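Local coordinates for putative cytoplasmic protein (Enterobacter cloacae, PDB 4HFL) that probably acts as a type VI secretion effector, an amidase that cuts peptide bonds in the peptidoglycan of rival bacteria, at residues S15-P19 / V105-D110; P73-N77 / K89-F93. One frame throughout, in Å; residues are numbered along the deposited sequence.

Interaction 1 of 2, residues S15-P19 / V105-D110; sequences SHMRP and VLGKAD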
ATOM      1  N   SER A  15     -14.307  17.517  -2.932  1.00 33.24           N
ATOM      2  CA  SER A  15     -12.971  16.959  -2.762  1.00 32.75           C
ATOM      3  C   SER A  15     -12.972  15.892  -1.673  1.00 36.12           C
ATOM      4  O   SER A  15     -13.757  15.961  -0.728  1.00 38.99           O
ATOM      5  CB  SER A  15     -11.956  18.058  -2.451  1.00 32.18           C
ATOM      6  OG  SER A  15     -12.319  18.780  -1.289  1.00 39.65           O
ATOM      7  N   HIS A  16     -12.111  14.890  -1.820  1.00 32.93           N
ATOM      8  CA  HIS A  16     -12.045  13.805  -0.850  1.00 34.94           C
ATOM      9  C   HIS A  16     -11.024  14.166   0.223  1.00 26.72           C
ATOM     10  O   HIS A  16      -9.991  14.759  -0.093  1.00 24.15           O
ATOM     11  CB  HIS A  16     -11.603  12.513  -1.534  1.00 42.52           C
ATOM     12  CG  HIS A  16     -12.495  12.076  -2.656  1.00 45.02           C
ATOM     13  ND1 HIS A  16     -13.351  11.000  -2.547  1.00 43.21           N
ATOM     14  CD2 HIS A  16     -12.643  12.550  -3.918  1.00 43.11           C
ATOM     15  CE1 HIS A  16     -13.990  10.832  -3.692  1.00 44.79           C
ATOM     16  NE2 HIS A  16     -13.580  11.760  -4.538  1.00 45.16           N
ATOM     17  N   MET A  17     -11.291  13.811   1.481  1.00 24.33           N
ATOM     18  CA  MET A  17     -10.285  14.015   2.530  1.00 23.41           C
ATOM     19  C   MET A  17      -9.165  13.024   2.295  1.00 21.76           C
ATOM     20  O   MET A  17      -9.384  11.948   1.727  1.00 22.06           O
ATOM     21  CB  MET A  17     -10.868  13.805   3.938  1.00 21.73           C
ATOM     22  CG  MET A  17     -11.840  14.888   4.412  1.00 21.92           C
ATOM     23  SD  MET A  17     -12.118  14.739   6.204  1.00 24.70           S
ATOM     24  CE  MET A  17     -12.920  13.120   6.253  1.00 24.48           C
ATOM     25  N   ARG A  18      -7.953  13.386   2.703  1.00 16.98           N
ATOM     26  CA  ARG A  18      -6.842  12.463   2.609  1.00 13.49           C
ATOM     27  C   ARG A  18      -6.125  12.449   3.950  1.00 21.84           C
ATOM     28  O   ARG A  18      -6.186  13.429   4.699  1.00 16.91           O
ATOM     29  CB  ARG A  18      -5.886  12.886   1.502  1.00 18.22           C
ATOM     30  CG  ARG A  18      -6.516  12.878   0.090  1.00 20.84           C
ATOM     31  CD  ARG A  18      -5.493  13.177  -0.968  1.00 20.60           C
ATOM     32  NE  ARG A  18      -6.107  13.270  -2.289  1.00 21.98           N
ATOM     33  CZ  ARG A  18      -5.503  13.765  -3.366  1.00 20.15           C
ATOM     34  NH1 ARG A  18      -4.240  14.203  -3.299  1.00 14.91           N
ATOM     35  NH2 ARG A  18      -6.164  13.816  -4.511  1.00 18.33           N
ATOM     36  N   PRO A  19      -5.440  11.346   4.255  1.00 20.24           N
ATOM     37  CA  PRO A  19      -4.686  11.253   5.516  1.00 22.44           C
ATOM     38  C   PRO A  19      -3.529  12.245   5.538  1.00 17.96           C
ATOM     39  O   PRO A  19      -2.949  12.533   4.483  1.00 16.64           O
ATOM     40  CB  PRO A  19      -4.115   9.822   5.475  1.00 21.78           C
ATOM     41  CG  PRO A  19      -4.953   9.086   4.516  1.00 26.58           C
ATOM     42  CD  PRO A  19      -5.395  10.089   3.478  1.00 20.26           C
ATOM     43  N   VAL A 105     -11.476   6.073  -2.460  1.00 29.01           N
ATOM     44  CA  VAL A 105     -11.507   6.852  -1.216  1.00 27.23           C
ATOM     45  C   VAL A 105     -10.704   8.161  -1.277  1.00 23.48           C
ATOM     46  O   VAL A 105     -11.036   9.131  -0.594  1.00 23.24           O
ATOM     47  CB  VAL A 105     -11.118   5.991   0.024  1.00 25.34           C
ATOM     48  CG1 VAL A 105     -12.221   4.985   0.320  1.00 29.42           C
ATOM     49  CG2 VAL A 105      -9.782   5.262  -0.193  1.00 16.40           C
ATOM     50  N   LEU A 106      -9.681   8.203  -2.127  1.00 22.01           N
ATOM     51  CA  LEU A 106      -8.855   9.405  -2.257  1.00 19.11           C
ATOM     52  C   LEU A 106      -9.234  10.283  -3.453  1.00 23.23           C
ATOM     53  O   LEU A 106      -8.809  11.446  -3.529  1.00 22.78           O
ATOM     54  CB  LEU A 106      -7.378   9.025  -2.371  1.00 18.18           C
ATOM     55  CG  LEU A 106      -6.850   8.145  -1.257  1.00 15.06           C
ATOM     56  CD1 LEU A 106      -5.379   7.789  -1.496  1.00 19.53           C
ATOM     57  CD2 LEU A 106      -7.025   8.876   0.088  1.00 19.04           C
ATOM     58  N   GLY A 107     -10.024   9.738  -4.379  1.00 23.43           N
ATOM     59  CA  GLY A 107     -10.324  10.438  -5.620  1.00 26.77           C
ATOM     60  C   GLY A 107      -9.287  10.087  -6.675  1.00 23.34           C
ATOM     61  O   GLY A 107      -8.392   9.267  -6.437  1.00 15.96           O
ATOM     62  N   LYS A 108      -9.393  10.692  -7.851  1.00 17.87           N
ATOM     63  CA  LYS A 108      -8.427  10.402  -8.901  1.00 21.07           C
ATOM     64  C   LYS A 108      -7.015  10.823  -8.473  1.00 17.01           C
ATOM     65  O   LYS A 108      -6.830  11.821  -7.749  1.00 17.78           O
ATOM     66  CB  LYS A 108      -8.836  11.064 -10.220  1.00 21.25           C
ATOM     67  CG  LYS A 108      -8.058  10.513 -11.433  1.00 25.15           C
ATOM     68  CD  LYS A 108      -8.537  11.135 -12.738  1.00 34.81           C
ATOM     69  CE  LYS A 108      -7.743  10.597 -13.927  1.00 38.55           C
ATOM     70  NZ  LYS A 108      -8.035   9.179 -14.207  1.00 47.83           N
ATOM     71  N   ALA A 109      -6.027  10.023  -8.871  1.00 17.61           N
ATOM     72  CA  ALA A 109      -4.618  10.325  -8.604  1.00 18.14           C
ATOM     73  C   ALA A 109      -4.192  11.668  -9.164  1.00 22.19           C
ATOM     74  O   ALA A 109      -4.656  12.095 -10.233  1.00 16.80           O
ATOM     75  CB  ALA A 109      -3.748   9.270  -9.181  1.00 13.58           C
ATOM     76  N   ASP A 110      -3.285  12.317  -8.441  1.00 16.55           N
ATOM     77  CA  ASP A 110      -2.702  13.561  -8.890  1.00 11.00           C
ATOM     78  C   ASP A 110      -1.766  13.318 -10.055  1.00 11.61           C
ATOM     79  O   ASP A 110      -1.632  14.169 -10.929  1.00 13.60           O
ATOM     80  CB  ASP A 110      -1.897  14.165  -7.751  1.00 11.67           C
ATOM     81  CG  ASP A 110      -2.790  14.689  -6.642  1.00 20.46           C
ATOM     82  OD1 ASP A 110      -3.802  15.346  -6.975  1.00 17.82           O
ATOM     83  OD2 ASP A 110      -2.488  14.413  -5.468  1.00 19.87           O
TER
HETATM   84  O   HOH W   1     -11.418  10.302   1.928  1.00 50.91           O
HETATM   85  O   HOH W   2      -6.407  14.536  -7.687  1.00 28.11           O
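With CG anti to its carbonyl carbon (chi1 -63°) and the chain extended from there to NE, Arg18 reaches across the end of helix 95-106 to Asp110. The two side chains approach from opposite directions, their guanidinium and carboxylate planes 53° apart. Arg18 NH1 lies on the syn side of Asp110 OD2 at 2.8 Å, in a salt bridge that is also a hydrogen bond, moderately bent at 149°. On the way, Arg18 NE gives a weak hydrogen bond to Leu106 O, 3.5 Å off near the guanidinium plane. A water accepts a weak bond from Arg18 NH2 and donates to Lys108 O and Asp110 OD1, so the other carboxylate oxygen is held too. Arginine suits this place because its long chain carries several donors past a helix end, where carbonyls lack partners one turn further on. Gly107 closes that end: it is the first residue to leave helical angles, with the positive phi that glycine adopts easily. Lacking a side chain, it lets the His16 ring lie over it, with Gly107 CA 3.8 Å from the His16 ring centroid in a CH-pi contact. Another carbonyl of the last turn, Val105 O, is joined through a water to Met17 O, the water being 2.8 Å from Val105 O. Apart from these polar links, Leu106 CD2 meets Pro19 CD at 4.0 Å, the rigid proline ring and the branched leucine end crossing at about a right angle. Strand 166-174 completes the junction: Ser174 bonds through its O to Arg18 NH1 and through its N to Asp110 OD2, while Trp173 NE1 donates to Gly107 O.

Interaction 2 of 2, residues P73-N77 / K89-F93; sequences PVPSN and KRYMF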
ATOM      1  N   PRO A  73     -11.456   3.426   7.158  1.00 30.37           N
ATOM      2  CA  PRO A  73     -11.646   2.030   7.562  1.00 32.03           C
ATOM      3  C   PRO A  73     -11.792   1.129   6.343  1.00 34.77           C
ATOM      4  O   PRO A  73     -12.608   1.434   5.468  1.00 37.15           O
ATOM      5  CB  PRO A  73     -12.944   2.076   8.397  1.00 34.26           C
ATOM      6  CG  PRO A  73     -13.689   3.280   7.896  1.00 34.64           C
ATOM      7  CD  PRO A  73     -12.641   4.269   7.422  1.00 35.00           C
ATOM      8  N   VAL A  74     -10.997   0.061   6.264  1.00 33.26           N
ATOM      9  CA  VAL A  74     -11.124  -0.888   5.148  1.00 36.23           C
ATOM     10  C   VAL A  74     -12.519  -1.519   5.206  1.00 41.73           C
ATOM     11  O   VAL A  74     -12.900  -2.084   6.238  1.00 37.07           O
ATOM     12  CB  VAL A  74     -10.016  -1.967   5.188  1.00 36.08           C
ATOM     13  CG1 VAL A  74     -10.280  -3.081   4.174  1.00 30.85           C
ATOM     14  CG2 VAL A  74      -8.638  -1.335   4.949  1.00 33.97           C
ATOM     15  N   PRO A  75     -13.287  -1.413   4.102  1.00 40.59           N
ATOM     16  CA  PRO A  75     -14.717  -1.754   4.096  1.00 43.29           C
ATOM     17  C   PRO A  75     -14.981  -3.257   4.044  1.00 44.74           C
ATOM     18  O   PRO A  75     -14.048  -4.027   3.807  1.00 42.71           O
ATOM     19  CB  PRO A  75     -15.214  -1.105   2.800  1.00 42.04           C
ATOM     20  CG  PRO A  75     -14.029  -1.191   1.882  1.00 38.35           C
ATOM     21  CD  PRO A  75     -12.811  -1.015   2.761  1.00 37.90           C
ATOM     22  N   SER A  76     -16.228  -3.663   4.287  1.00 51.14           N
ATOM     23  CA  SER A  76     -16.650  -5.045   4.059  1.00 54.75           C
ATOM     24  C   SER A  76     -17.395  -5.085   2.730  1.00 61.24           C
ATOM     25  O   SER A  76     -18.587  -4.772   2.659  1.00 65.38           O
ATOM     26  CB  SER A  76     -17.548  -5.546   5.193  1.00 57.46           C
ATOM     27  OG  SER A  76     -17.763  -6.943   5.101  1.00 64.27           O
ATOM     28  N   ASN A  77     -16.683  -5.462   1.676  1.00 61.53           N
ATOM     29  CA  ASN A  77     -17.176  -5.297   0.322  1.00 59.67           C
ATOM     30  C   ASN A  77     -16.740  -6.481  -0.522  1.00 63.95           C
ATOM     31  O   ASN A  77     -15.671  -7.047  -0.285  1.00 64.08           O
ATOM     32  CB  ASN A  77     -16.608  -4.000  -0.257  1.00 58.75           C
ATOM     33  CG  ASN A  77     -17.292  -3.576  -1.538  1.00 60.64           C
ATOM     34  OD1 ASN A  77     -16.919  -4.010  -2.630  1.00 58.00           O
ATOM     35  ND2 ASN A  77     -18.287  -2.705  -1.414  1.00 62.63           N
ATOM     36  N   LYS A  89     -10.337  -5.014  13.025  1.00 42.23           N
ATOM     37  CA  LYS A  89     -10.347  -4.203  11.809  1.00 42.92           C
ATOM     38  C   LYS A  89     -10.027  -5.077  10.591  1.00 42.15           C
ATOM     39  O   LYS A  89      -9.390  -6.129  10.727  1.00 41.55           O
ATOM     40  CB  LYS A  89      -9.387  -3.009  11.936  1.00 38.10           C
ATOM     41  CG  LYS A  89      -9.694  -2.119  13.156  1.00 42.10           C
ATOM     42  CD  LYS A  89      -9.050  -0.745  13.055  1.00 39.84           C
ATOM     43  CE  LYS A  89      -9.550   0.184  14.162  1.00 41.84           C
ATOM     44  NZ  LYS A  89     -11.026   0.417  14.104  1.00 41.44           N
ATOM     45  N   ARG A  90     -10.484  -4.648   9.413  1.00 35.58           N
ATOM     46  CA  ARG A  90     -10.313  -5.428   8.189  1.00 41.06           C
ATOM     47  C   ARG A  90      -9.005  -5.136   7.448  1.00 38.77           C
ATOM     48  O   ARG A  90      -8.568  -3.980   7.334  1.00 29.18           O
ATOM     49  CB  ARG A  90     -11.514  -5.230   7.254  1.00 45.26           C
ATOM     50  CG  ARG A  90     -12.826  -5.784   7.806  1.00 54.58           C
ATOM     51  CD  ARG A  90     -14.022  -5.186   7.081  1.00 61.41           C
ATOM     52  NE  ARG A  90     -15.287  -5.780   7.513  1.00 73.54           N
ATOM     53  CZ  ARG A  90     -16.030  -5.318   8.519  1.00 78.25           C
ATOM     54  NH1 ARG A  90     -15.632  -4.254   9.209  1.00 79.25           N
ATOM     55  NH2 ARG A  90     -17.169  -5.925   8.841  1.00 77.17           N
ATOM     56  N   TYR A  91      -8.388  -6.201   6.940  1.00 33.90           N
ATOM     57  CA  TYR A  91      -7.110  -6.114   6.254  1.00 32.88           C
ATOM     58  C   TYR A  91      -7.175  -6.809   4.899  1.00 35.39           C
ATOM     59  O   TYR A  91      -7.561  -7.988   4.819  1.00 30.26           O
ATOM     60  CB  TYR A  91      -6.013  -6.726   7.135  1.00 34.46           C
ATOM     61  CG  TYR A  91      -5.736  -5.881   8.362  1.00 35.59           C
ATOM     62  CD1 TYR A  91      -4.787  -4.871   8.332  1.00 35.23           C
ATOM     63  CD2 TYR A  91      -6.445  -6.074   9.541  1.00 33.71           C
ATOM     64  CE1 TYR A  91      -4.541  -4.080   9.460  1.00 35.26           C
ATOM     65  CE2 TYR A  91      -6.203  -5.296  10.661  1.00 35.55           C
ATOM     66  CZ  TYR A  91      -5.254  -4.300  10.610  1.00 31.68           C
ATOM     67  OH  TYR A  91      -5.011  -3.528  11.729  1.00 32.73           O
ATOM     68  N   MET A  92      -6.835  -6.071   3.840  1.00 35.82           N
ATOM     69  CA  MET A  92      -6.718  -6.655   2.502  1.00 30.31           C
ATOM     70  C   MET A  92      -5.377  -7.365   2.416  1.00 34.01           C
ATOM     71  O   MET A  92      -4.422  -6.958   3.079  1.00 31.46           O
ATOM     72  CB  MET A  92      -6.807  -5.588   1.400  1.00 24.76           C
ATOM     73  CG  MET A  92      -8.056  -4.707   1.424  1.00 24.61           C
ATOM     74  SD  MET A  92      -8.179  -3.610  -0.028  1.00 30.19           S
ATOM     75  CE  MET A  92      -9.564  -2.599   0.532  1.00 28.34           C
ATOM     76  N   PHE A  93      -5.307  -8.426   1.607  1.00 32.75           N
ATOM     77  CA  PHE A  93      -4.086  -9.215   1.497  1.00 32.01           C
ATOM     78  C   PHE A  93      -3.684  -9.436   0.023  1.00 34.39           C
ATOM     79  O   PHE A  93      -2.679 -10.099  -0.253  1.00 31.49           O
ATOM     80  CB  PHE A  93      -4.236 -10.547   2.243  1.00 33.09           C
ATOM     81  CG  PHE A  93      -5.399 -11.376   1.774  1.00 37.63           C
ATOM     82  CD1 PHE A  93      -5.240 -12.291   0.736  1.00 41.46           C
ATOM     83  CD2 PHE A  93      -6.648 -11.240   2.363  1.00 36.02           C
ATOM     84  CE1 PHE A  93      -6.303 -13.061   0.294  1.00 42.39           C
ATOM     85  CE2 PHE A  93      -7.716 -12.010   1.933  1.00 42.72           C
ATOM     86  CZ  PHE A  93      -7.543 -12.920   0.886  1.00 40.20           C
TER
HETATM   87  O   HOH W   3     -11.695  -2.128   8.646  1.00 35.26           O
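Val74 points at strand 90-92 with its branched end, CB sitting 3.3 Å from Arg90 O and both methyls close to the same oxygen. CG1, anti to the backbone N of Val74 (chi1 170°), is the branch that reaches Met92 CE, 3.7 Å away. The extended thioether chain of Met92 comes in at a slant, and its flexible methyl end also comes up to the Pro75 ring, with CD of Pro75 4.2 Å from CE of Met92. Arg90 lies on the more exposed flank, its aliphatic part running alongside the other backbone: CD of Arg90 is 3.5 Å from Pro75 O, and NE of Arg90 comes within 3.2 Å of Ser76 CB. A small residue such as serine leaves room for this obliquely placed guanidinium. No direct hydrogen bond crosses; instead a water donates to Val74 O and accepts from Arg90 N. Asn68 of helix 59-69 ties the two backbones as well, taking a bond from Val74 N and giving one to Arg90 O. The loop after helix 59-69 thus packs on the 82-84/90-92 hairpin without joining it as a strand, within the amidase effector 4 domain, whose clan is that of the papain-like cysteine peptidases.

Both interactions are only partly buried, yet their chemistry differs. Interaction 1 joins the N-terminal segment 15-19 to the end of helix 95-106 and the loop after it, and relies on charge, carbonyl acceptors and two waters, with a small apolar patch around Leu106. Interaction 2 joins a loop to a strand and rests mainly on van der Waals packing about the buried Val74 and Met92, with one water bridging the backbones and a more exposed arginine along the side. Helix 95-106 connects them: it is the next regular element after strand 90-92, receives Met92 and Pro75 on Phe101, and ends at interaction 1. Their centres are 18 Å apart, and their atoms do not touch.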